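Local coordinates for fibronectin type III domain-containing protein (Simiduia agarivorans, PDB 6P2K) that probably hydrolyses xyloglucan-type polysaccharides through its family 74 glycoside hydrolase part, which is built on seven-bladed beta-propeller architecture and binds zinc ions, at residues I749-Q754 / L766-I771; V413-A418 / V430-M435; A407-Y412 / N485-A490. One frame throughout, in Å; residues are numbered along the deposited sequence.

Interaction 1. Residues I749-Q754 / L766-I771; sequences IKDAGQ and LWRRSI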
loop_
_atom_site.group_PDB
_atom_site.type_symbol
_atom_site.label_atom_id
_atom_site.label_comp_id
_atom_site.label_asym_id
_atom_site.label_seq_id
_atom_site.Cartn_x
_atom_site.Cartn_y
_atom_site.Cartn_z
ATOM N N ILE B 749 36.041 -9.880 -10.635
ATOM C CA ILE B 749 34.973 -8.948 -10.301
ATOM C C ILE B 749 35.589 -7.600 -9.964
ATOM O O ILE B 749 36.541 -7.526 -9.178
ATOM C CB ILE B 749 34.119 -9.471 -9.129
ATOM C CG1 ILE B 749 33.415 -10.767 -9.535
ATOM C CG2 ILE B 749 33.106 -8.426 -8.688
ATOM C CD1 ILE B 749 32.526 -11.339 -8.471
ATOM N N LYS B 750 35.051 -6.539 -10.562
ATOM C CA LYS B 750 35.479 -5.177 -10.273
ATOM C C LYS B 750 34.652 -4.623 -9.121
ATOM O O LYS B 750 33.418 -4.648 -9.167
ATOM C CB LYS B 750 35.332 -4.289 -11.508
ATOM C CG LYS B 750 35.833 -2.868 -11.307
ATOM C CD LYS B 750 36.066 -2.172 -12.640
ATOM C CE LYS B 750 37.549 -2.088 -12.967
ATOM N NZ LYS B 750 38.019 -0.671 -13.048
ATOM N N ASP B 751 35.332 -4.127 -8.089
ATOM C CA ASP B 751 34.674 -3.614 -6.892
ATOM C C ASP B 751 35.342 -2.302 -6.511
ATOM O O ASP B 751 36.519 -2.290 -6.137
ATOM C CB ASP B 751 34.749 -4.623 -5.744
ATOM C CG ASP B 751 34.029 -4.147 -4.497
ATOM O OD1 ASP B 751 32.786 -4.032 -4.530
ATOM O OD2 ASP B 751 34.709 -3.891 -3.479
ATOM N N ALA B 752 34.590 -1.202 -6.609
ATOM C CA ALA B 752 35.080 0.134 -6.268
ATOM C C ALA B 752 36.331 0.489 -7.072
ATOM O O ALA B 752 37.326 0.981 -6.537
ATOM C CB ALA B 752 35.341 0.260 -4.764
ATOM N N GLY B 753 36.271 0.225 -8.376
ATOM C CA GLY B 753 37.333 0.608 -9.286
ATOM C C GLY B 753 38.557 -0.279 -9.279
ATOM O O GLY B 753 39.557 0.072 -9.917
ATOM N N GLN B 754 38.518 -1.418 -8.592
ATOM C CA GLN B 754 39.667 -2.307 -8.489
ATOM C C GLN B 754 39.253 -3.705 -8.920
ATOM O O GLN B 754 38.204 -4.201 -8.496
ATOM C CB GLN B 754 40.218 -2.331 -7.059
ATOM C CG GLN B 754 41.279 -3.390 -6.811
ATOM C CD GLN B 754 42.570 -3.108 -7.552
ATOM O OE1 GLN B 754 43.176 -2.049 -7.384
ATOM N NE2 GLN B 754 43.004 -4.057 -8.374
ATOM N N LEU B 766 34.755 -18.296 1.378
ATOM C CA LEU B 766 34.997 -17.358 0.292
ATOM C C LEU B 766 36.178 -16.454 0.613
ATOM O O LEU B 766 36.300 -15.946 1.731
ATOM C CB LEU B 766 33.751 -16.509 0.037
ATOM C CG LEU B 766 33.889 -15.296 -0.882
ATOM C CD1 LEU B 766 34.173 -15.731 -2.313
ATOM C CD2 LEU B 766 32.628 -14.447 -0.807
ATOM N N TRP B 767 37.042 -16.255 -0.382
ATOM C CA TRP B 767 38.200 -15.382 -0.271
ATOM C C TRP B 767 38.302 -14.536 -1.531
ATOM O O TRP B 767 37.873 -14.956 -2.609
ATOM C CB TRP B 767 39.498 -16.181 -0.083
ATOM C CG TRP B 767 39.504 -17.047 1.133
ATOM C CD1 TRP B 767 38.822 -18.215 1.313
ATOM C CD2 TRP B 767 40.231 -16.816 2.342
ATOM N NE1 TRP B 767 39.077 -18.723 2.562
ATOM C CE2 TRP B 767 39.940 -17.883 3.214
ATOM C CE3 TRP B 767 41.100 -15.807 2.774
ATOM C CZ2 TRP B 767 40.490 -17.973 4.492
ATOM C CZ3 TRP B 767 41.642 -15.897 4.041
ATOM C CH2 TRP B 767 41.338 -16.974 4.885
ATOM N N ARG B 768 38.889 -13.347 -1.394
ATOM C CA ARG B 768 39.115 -12.480 -2.538
ATOM C C ARG B 768 40.519 -11.893 -2.488
ATOM O O ARG B 768 41.104 -11.706 -1.416
ATOM C CB ARG B 768 38.070 -11.358 -2.623
ATOM C CG ARG B 768 38.378 -10.134 -1.791
ATOM C CD ARG B 768 37.422 -9.004 -2.124
ATOM N NE ARG B 768 37.792 -7.773 -1.439
ATOM C CZ ARG B 768 37.160 -6.614 -1.589
ATOM N NH1 ARG B 768 36.116 -6.523 -2.402
ATOM N NH2 ARG B 768 37.575 -5.544 -0.923
ATOM N N ARG B 769 41.050 -11.603 -3.672
ATOM C CA ARG B 769 42.407 -11.110 -3.836
ATOM C C ARG B 769 42.407 -9.989 -4.862
ATOM O O ARG B 769 41.722 -10.075 -5.885
ATOM C CB ARG B 769 43.355 -12.233 -4.286
ATOM C CG ARG B 769 44.822 -11.832 -4.345
ATOM C CD ARG B 769 45.662 -12.878 -5.055
ATOM N NE ARG B 769 47.092 -12.637 -4.886
ATOM C CZ ARG B 769 47.801 -11.801 -5.637
ATOM N NH1 ARG B 769 47.212 -11.123 -6.611
ATOM N NH2 ARG B 769 49.098 -11.643 -5.416
ATOM N N SER B 770 43.169 -8.937 -4.577
ATOM C CA SER B 770 43.366 -7.869 -5.546
ATOM C C SER B 770 44.248 -8.358 -6.687
ATOM O O SER B 770 45.215 -9.093 -6.473
ATOM C CB SER B 770 43.999 -6.654 -4.870
ATOM O OG SER B 770 43.653 -5.461 -5.547
ATOM N N ILE B 771 43.904 -7.957 -7.908
ATOM C CA ILE B 771 44.605 -8.386 -9.116
ATOM C C ILE B 771 45.140 -7.144 -9.817
ATOM O O ILE B 771 44.363 -6.262 -10.202
ATOM C CB ILE B 771 43.689 -9.189 -10.054
ATOM C CG1 ILE B 771 43.170 -10.450 -9.353
ATOM C CG2 ILE B 771 44.422 -9.542 -11.339
ATOM C CD1 ILE B 771 44.238 -11.472 -9.050
#

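Interaction 2. Residues V413-A418 / V430-M435; sequences VIQGQA and VSWSNM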
loop_
_atom_site.group_PDB
_atom_site.type_symbol
_atom_site.label_atom_id
_atom_site.label_comp_id
_atom_site.label_asym_id
_atom_site.label_seq_id
_atom_site.Cartn_x
_atom_site.Cartn_y
_atom_site.Cartn_z
ATOM N N VAL B 413 26.334 -9.790 -1.953
ATOM C CA VAL B 413 27.127 -10.975 -2.251
ATOM C C VAL B 413 26.335 -12.191 -1.799
ATOM O O VAL B 413 25.691 -12.162 -0.744
ATOM C CB VAL B 413 28.507 -10.949 -1.555
ATOM C CG1 VAL B 413 29.342 -12.158 -1.976
ATOM C CG2 VAL B 413 29.248 -9.652 -1.859
ATOM N N ILE B 414 26.373 -13.258 -2.594
ATOM C CA ILE B 414 25.796 -14.533 -2.193
ATOM C C ILE B 414 26.858 -15.613 -2.334
ATOM O O ILE B 414 27.547 -15.685 -3.358
ATOM C CB ILE B 414 24.537 -14.895 -3.008
ATOM C CG1 ILE B 414 24.028 -16.281 -2.600
ATOM C CG2 ILE B 414 24.810 -14.832 -4.508
ATOM C CD1 ILE B 414 22.602 -16.563 -3.025
ATOM N N GLN B 415 27.014 -16.422 -1.287
ATOM C CA GLN B 415 27.737 -17.685 -1.356
ATOM C C GLN B 415 26.722 -18.814 -1.440
ATOM O O GLN B 415 25.832 -18.912 -0.591
ATOM C CB GLN B 415 28.620 -17.907 -0.127
ATOM C CG GLN B 415 29.820 -17.009 0.027
ATOM C CD GLN B 415 30.666 -17.427 1.219
ATOM O OE1 GLN B 415 31.042 -18.595 1.346
ATOM N NE2 GLN B 415 30.954 -16.481 2.111
ATOM N N GLY B 416 26.849 -19.655 -2.462
ATOM C CA GLY B 416 26.076 -20.879 -2.509
ATOM C C GLY B 416 26.824 -21.987 -1.798
ATOM O O GLY B 416 27.946 -22.324 -2.185
ATOM N N GLN B 417 26.233 -22.557 -0.755
ATOM C CA GLN B 417 26.951 -23.480 0.109
ATOM C C GLN B 417 26.231 -24.816 0.207
ATOM O O GLN B 417 25.031 -24.930 -0.061
ATOM C CB GLN B 417 27.125 -22.889 1.517
ATOM C CG GLN B 417 27.953 -21.608 1.548
ATOM C CD GLN B 417 28.235 -21.128 2.957
ATOM O OE1 GLN B 417 27.793 -21.736 3.934
ATOM N NE2 GLN B 417 28.976 -20.033 3.071
ATOM N N ALA B 418 26.996 -25.834 0.587
ATOM C CA ALA B 418 26.420 -27.073 1.080
ATOM C C ALA B 418 26.051 -26.903 2.547
ATOM O O ALA B 418 26.663 -26.110 3.270
ATOM C CB ALA B 418 27.401 -28.235 0.908
ATOM N N VAL B 430 31.190 -8.733 4.348
ATOM C CA VAL B 430 31.674 -8.685 5.724
ATOM C C VAL B 430 30.763 -9.496 6.638
ATOM O O VAL B 430 31.223 -10.360 7.394
ATOM C CB VAL B 430 31.797 -7.227 6.197
ATOM C CG1 VAL B 430 31.969 -7.165 7.709
ATOM C CG2 VAL B 430 32.963 -6.539 5.500
ATOM N N SER B 431 29.457 -9.237 6.582
ATOM C CA SER B 431 28.498 -9.886 7.463
ATOM C C SER B 431 27.415 -10.557 6.633
ATOM O O SER B 431 27.108 -10.125 5.520
ATOM C CB SER B 431 27.874 -8.891 8.440
ATOM O OG SER B 431 26.959 -8.031 7.782
ATOM N N TRP B 432 26.824 -11.615 7.195
ATOM C CA TRP B 432 25.980 -12.517 6.425
ATOM C C TRP B 432 24.754 -12.949 7.217
ATOM O O TRP B 432 24.700 -12.844 8.445
ATOM C CB TRP B 432 26.744 -13.776 6.000
ATOM C CG TRP B 432 28.024 -13.496 5.299
ATOM C CD1 TRP B 432 29.202 -13.088 5.864
ATOM C CD2 TRP B 432 28.264 -13.601 3.894
ATOM N NE1 TRP B 432 30.158 -12.928 4.891
ATOM C CE2 TRP B 432 29.610 -13.241 3.673
ATOM C CE3 TRP B 432 27.472 -13.963 2.799
ATOM C CZ2 TRP B 432 30.181 -13.235 2.404
ATOM C CZ3 TRP B 432 28.043 -13.954 1.535
ATOM C CH2 TRP B 432 29.383 -13.593 1.350
ATOM N N SER B 433 23.778 -13.471 6.476
ATOM C CA SER B 433 22.623 -14.164 7.023
ATOM C C SER B 433 22.229 -15.258 6.042
ATOM O O SER B 433 22.282 -15.055 4.827
ATOM C CB SER B 433 21.439 -13.216 7.257
ATOM O OG SER B 433 20.293 -13.937 7.684
ATOM N N ASN B 434 21.847 -16.422 6.568
ATOM C CA ASN B 434 21.287 -17.477 5.729
ATOM C C ASN B 434 19.879 -17.858 6.175
ATOM O O ASN B 434 19.380 -18.925 5.803
ATOM C CB ASN B 434 22.212 -18.700 5.696
ATOM C CG ASN B 434 22.108 -19.574 6.942
ATOM O OD1 ASN B 434 21.749 -19.114 8.024
ATOM N ND2 ASN B 434 22.422 -20.852 6.782
ATOM N N MET B 435 19.222 -16.988 6.951
ATOM C CA MET B 435 17.908 -17.311 7.500
ATOM C C MET B 435 16.863 -17.509 6.407
ATOM O O MET B 435 15.913 -18.277 6.596
ATOM C CB MET B 435 17.457 -16.212 8.465
ATOM C CG MET B 435 18.291 -16.096 9.737
ATOM S SD MET B 435 18.296 -17.587 10.762
ATOM C CE MET B 435 16.560 -17.722 11.186
#

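Interaction 3. Residues A407-Y412 / N485-A490; sequences AVHENY and NTHSPA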
loop_
_atom_site.group_PDB
_atom_site.type_symbol
_atom_site.label_atom_id
_atom_site.label_comp_id
_atom_site.label_asym_id
_atom_site.label_seq_id
_atom_site.Cartn_x
_atom_site.Cartn_y
_atom_site.Cartn_z
ATOM N N ALA B 407 28.348 -15.013 -6.315
ATOM C CA ALA B 407 27.889 -13.975 -7.225
ATOM C C ALA B 407 27.844 -12.652 -6.472
ATOM O O ALA B 407 27.554 -12.616 -5.274
ATOM C CB ALA B 407 26.511 -14.298 -7.816
ATOM N N VAL B 408 28.136 -11.565 -7.183
ATOM C CA VAL B 408 28.254 -10.240 -6.588
ATOM C C VAL B 408 27.483 -9.239 -7.437
ATOM O O VAL B 408 27.569 -9.263 -8.669
ATOM C CB VAL B 408 29.729 -9.801 -6.460
ATOM C CG1 VAL B 408 29.824 -8.370 -5.951
ATOM C CG2 VAL B 408 30.499 -10.741 -5.545
ATOM N N HIS B 409 26.733 -8.353 -6.780
ATOM C CA HIS B 409 26.220 -7.161 -7.452
ATOM C C HIS B 409 26.210 -6.010 -6.457
ATOM O O HIS B 409 25.443 -6.039 -5.492
ATOM C CB HIS B 409 24.829 -7.385 -8.033
ATOM C CG HIS B 409 24.398 -6.293 -8.959
ATOM N ND1 HIS B 409 23.840 -5.116 -8.507
ATOM C CD2 HIS B 409 24.497 -6.173 -10.304
ATOM C CE1 HIS B 409 23.588 -4.329 -9.539
ATOM N NE2 HIS B 409 23.980 -4.946 -10.640
ATOM N N GLU B 410 27.048 -5.001 -6.702
ATOM C CA GLU B 410 27.178 -3.819 -5.835
ATOM C C GLU B 410 27.499 -4.303 -4.425
ATOM O O GLU B 410 28.498 -5.024 -4.258
ATOM C CB GLU B 410 25.924 -2.950 -5.963
ATOM C CG GLU B 410 25.698 -2.380 -7.353
ATOM C CD GLU B 410 24.432 -1.555 -7.446
ATOM O OE1 GLU B 410 23.720 -1.439 -6.428
ATOM O OE2 GLU B 410 24.143 -1.032 -8.543
ATOM N N ASN B 411 26.715 -3.949 -3.404
ATOM C CA ASN B 411 26.973 -4.356 -2.026
ATOM C C ASN B 411 26.499 -5.771 -1.722
ATOM O O ASN B 411 26.822 -6.296 -0.650
ATOM C CB ASN B 411 26.294 -3.383 -1.060
ATOM C CG ASN B 411 24.793 -3.320 -1.271
ATOM O OD1 ASN B 411 24.324 -2.834 -2.298
ATOM N ND2 ASN B 411 24.030 -3.829 -0.305
ATOM N N TYR B 412 25.739 -6.387 -2.624
ATOM C CA TYR B 412 25.169 -7.709 -2.398
ATOM C C TYR B 412 26.158 -8.790 -2.817
ATOM O O TYR B 412 26.744 -8.718 -3.901
ATOM C CB TYR B 412 23.865 -7.871 -3.179
ATOM C CG TYR B 412 23.253 -9.248 -3.059
ATOM C CD1 TYR B 412 22.456 -9.583 -1.972
ATOM C CD2 TYR B 412 23.469 -10.214 -4.035
ATOM C CE1 TYR B 412 21.894 -10.847 -1.861
ATOM C CE2 TYR B 412 22.920 -11.475 -3.930
ATOM C CZ TYR B 412 22.132 -11.786 -2.839
ATOM O OH TYR B 412 21.572 -13.038 -2.726
ATOM N N ASN B 485 15.718 -5.292 -5.722
ATOM C CA ASN B 485 15.042 -3.999 -5.752
ATOM C C ASN B 485 15.724 -2.996 -4.832
ATOM O O ASN B 485 15.839 -1.813 -5.167
ATOM C CB ASN B 485 13.574 -4.165 -5.360
ATOM C CG ASN B 485 12.778 -4.942 -6.389
ATOM O OD1 ASN B 485 12.815 -4.636 -7.579
ATOM N ND2 ASN B 485 12.052 -5.957 -5.934
ATOM N N THR B 486 16.181 -3.449 -3.665
ATOM C CA THR B 486 16.778 -2.563 -2.679
ATOM C C THR B 486 18.199 -2.940 -2.292
ATOM O O THR B 486 18.838 -2.173 -1.564
ATOM C CB THR B 486 15.920 -2.515 -1.403
ATOM O OG1 THR B 486 15.845 -3.823 -0.820
ATOM C CG2 THR B 486 14.516 -2.016 -1.713
ATOM N N HIS B 487 18.715 -4.078 -2.758
ATOM C CA HIS B 487 20.012 -4.590 -2.317
ATOM C C HIS B 487 20.070 -4.628 -0.791
ATOM O O HIS B 487 21.007 -4.138 -0.156
ATOM C CB HIS B 487 21.162 -3.763 -2.898
ATOM C CG HIS B 487 21.302 -3.885 -4.384
ATOM N ND1 HIS B 487 20.471 -3.228 -5.266
ATOM C CD2 HIS B 487 22.170 -4.594 -5.144
ATOM C CE1 HIS B 487 20.824 -3.524 -6.505
ATOM N NE2 HIS B 487 21.853 -4.350 -6.459
ATOM N N SER B 488 19.032 -5.209 -0.203
ATOM C CA SER B 488 18.833 -5.187 1.238
ATOM C C SER B 488 18.146 -6.482 1.633
ATOM O O SER B 488 17.637 -7.211 0.773
ATOM C CB SER B 488 18.000 -3.972 1.663
ATOM O OG SER B 488 16.642 -4.331 1.817
ATOM N N PRO B 489 18.126 -6.810 2.929
ATOM C CA PRO B 489 17.389 -8.009 3.369
ATOM C C PRO B 489 15.907 -7.980 3.031
ATOM O O PRO B 489 15.247 -9.020 3.157
ATOM C CB PRO B 489 17.615 -8.021 4.886
ATOM C CG PRO B 489 18.920 -7.329 5.066
ATOM C CD PRO B 489 18.947 -6.247 4.016
ATOM N N ALA B 490 15.362 -6.839 2.603
ATOM C CA ALA B 490 13.955 -6.787 2.230
ATOM C C ALA B 490 13.666 -7.538 0.934
ATOM O O ALA B 490 12.518 -7.936 0.712
ATOM C CB ALA B 490 13.491 -5.334 2.111
#

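Interaction 1. Residues I749-Q754 / L766-I771
Arg768 NH1 is gripped by two partners, Asp751 OD2 at 3.2 Å and the hydroxyl of Tyr758. The bond to the carboxylate is also a salt bridge and fairly straight, 160° at the hydrogen. Asp751 OD2 sits at the edge of the guanidinium, almost in its plane, yet the arginine reaches the oxygen from above the carboxylate plane, 58° out of it. Arginine suits the place because its long, extended chain bears several N-H groups: NE turns to Gln7 OE1 while the guanidinium makes a cation-pi contact with Tyr756. Asp751, with CG opposite its backbone N (chi1 -178°), sends the acid across the sheet at about a right angle to the arginine. The bridge thereby spans strand 754-761, which lies between strands 745-751 and 765-770 in a four-stranded antiparallel sheet; one of its outer strands, 7-8, comes from near the N-terminus, as in the closure of a propeller blade. A tight type I' turn joins strand 745-751 to strand 754-761: Asp751 N bonds to Gln754 O at 2.9 Å, and Gln754 N returns to Asp751 O at 3.3 Å. Both central residues, Ala752 and Gly753, have positive phi, which glycine adopts with particular ease. On leaving the turn, the bent chain of Gln754 lays its CG 3.4 Å from Ser770 OG, the short serine side chain letting the glutamine come this close; Gln754 also packs against Pro778 of the second subunit.

Interaction 2. Residues V413-A418 / V430-M435
Trp432 carries its indole beside its own backbone N (chi1 -53°), and Gln415 has CG in the same relation to its backbone (chi1 -69°) with an extended chain beyond; these torsions bring the glutamine amide over the six-membered part of the ring. Gln415 NE2 lies over one face, 3.3 Å from Trp432 CZ2 and offset toward the rim, and the amide stands nearly upright on the indole, the planes 88° apart. The aliphatic part of the chain packs too, with Gln415 CG 3.7 Å from Trp432 CH2. Glutamine is apt here, combining a methylene stem for the ring with a buried amide whose ends find partners: NE2 bonds to Asn10 OD1, and OE1 receives Thr403 OG1 as well as Gln417 NE2, the last at 3.1 Å from Gln415 OE1 and above its carbonyl plane. These bonds should limit rotation of the amide. Branched Val413 packs against the same indole, its CG1 3.6 Å from Trp432 CH2 in an oblique apolar contact. Trp432 closes a sequence fitting an Asp box, the hairpin motif of many propeller blades: Asp427 OD2 bonds to Ser431 OG, and Ser425 OG to Ser431 O. Strand 421-425 pairs with strand 412-417 and packs on the indole through Met423 and Ser425, strand 403-409 flanks 412-417 on the other edge, the short strand 431-432 pairs with 388-395, and Pro11 of the N-terminal region touches the ring.

Interaction 3. Residues A407-Y412 / N485-A490
His409 and His487 meet rim to rim, their ring planes 28° apart and their centroids separated by 5.1 Å, and neither lies over the face of the other. The link between them is a bent hydrogen bond from ring nitrogen to ring nitrogen, His409 ND1 to His487 NE2 at 3.0 Å, in which either could be the donor; histidine suits both positions because an imidazole nitrogen can give or accept. Glu410 approaches differently: its carboxylate lies nearly parallel to the His487 ring, with OE1 over one face and 3.5 Å from NE2, an approach that might favour positive charge on the imidazole. The residues facing His487 belong to the type II' turn from His409 to Tyr412, which joins strands 403-409 and 412-417, whereas His487 comes from the loop between strands 478-483 and 493-496 of the neighbouring propeller sheet. Asn411, with CG between its backbone N and carbonyl carbon (chi1 59°), directs its amide to that loop. Its ND2 meets His487 O at 3.0 Å in a nearly straight bond (165°) and also bonds to Trp426 O, while Asn411 OD1 comes within 3.3 Å of His487 CB. Tyr412 offers its CB 4.2 Å from His487 CD2, but sends its hydroxyl away to Glu424. At the exposed rim, like charges come close where Glu410 OE2 nears Glu410 OE2 of the second subunit.

Interactions 2 and 3 share a hairpin: strands 412-417 and 403-409 are neighbours, with Ile414 N 3.0 Å from Ala407 O in a probable hydrogen bond, and the contact centres lie about 12 Å apart. Interaction 1 belongs to the sheet completed by the N-terminal strand and meets both others through side-chain packing. Leu766 CB comes 3.4 Å from Gln415 CD of interaction 2, and Ile749 CD1 lies 3.6 Å from Val408 CG2 of interaction 3. A zinc ion held by Asp405 and Asp513 lies about 10 Å from the side chain of Ile414. Asp405 is on strand 403-409, so the shared hairpin carries one zinc ligand just outside the contact segments; interaction 1 is away from the annotated sites.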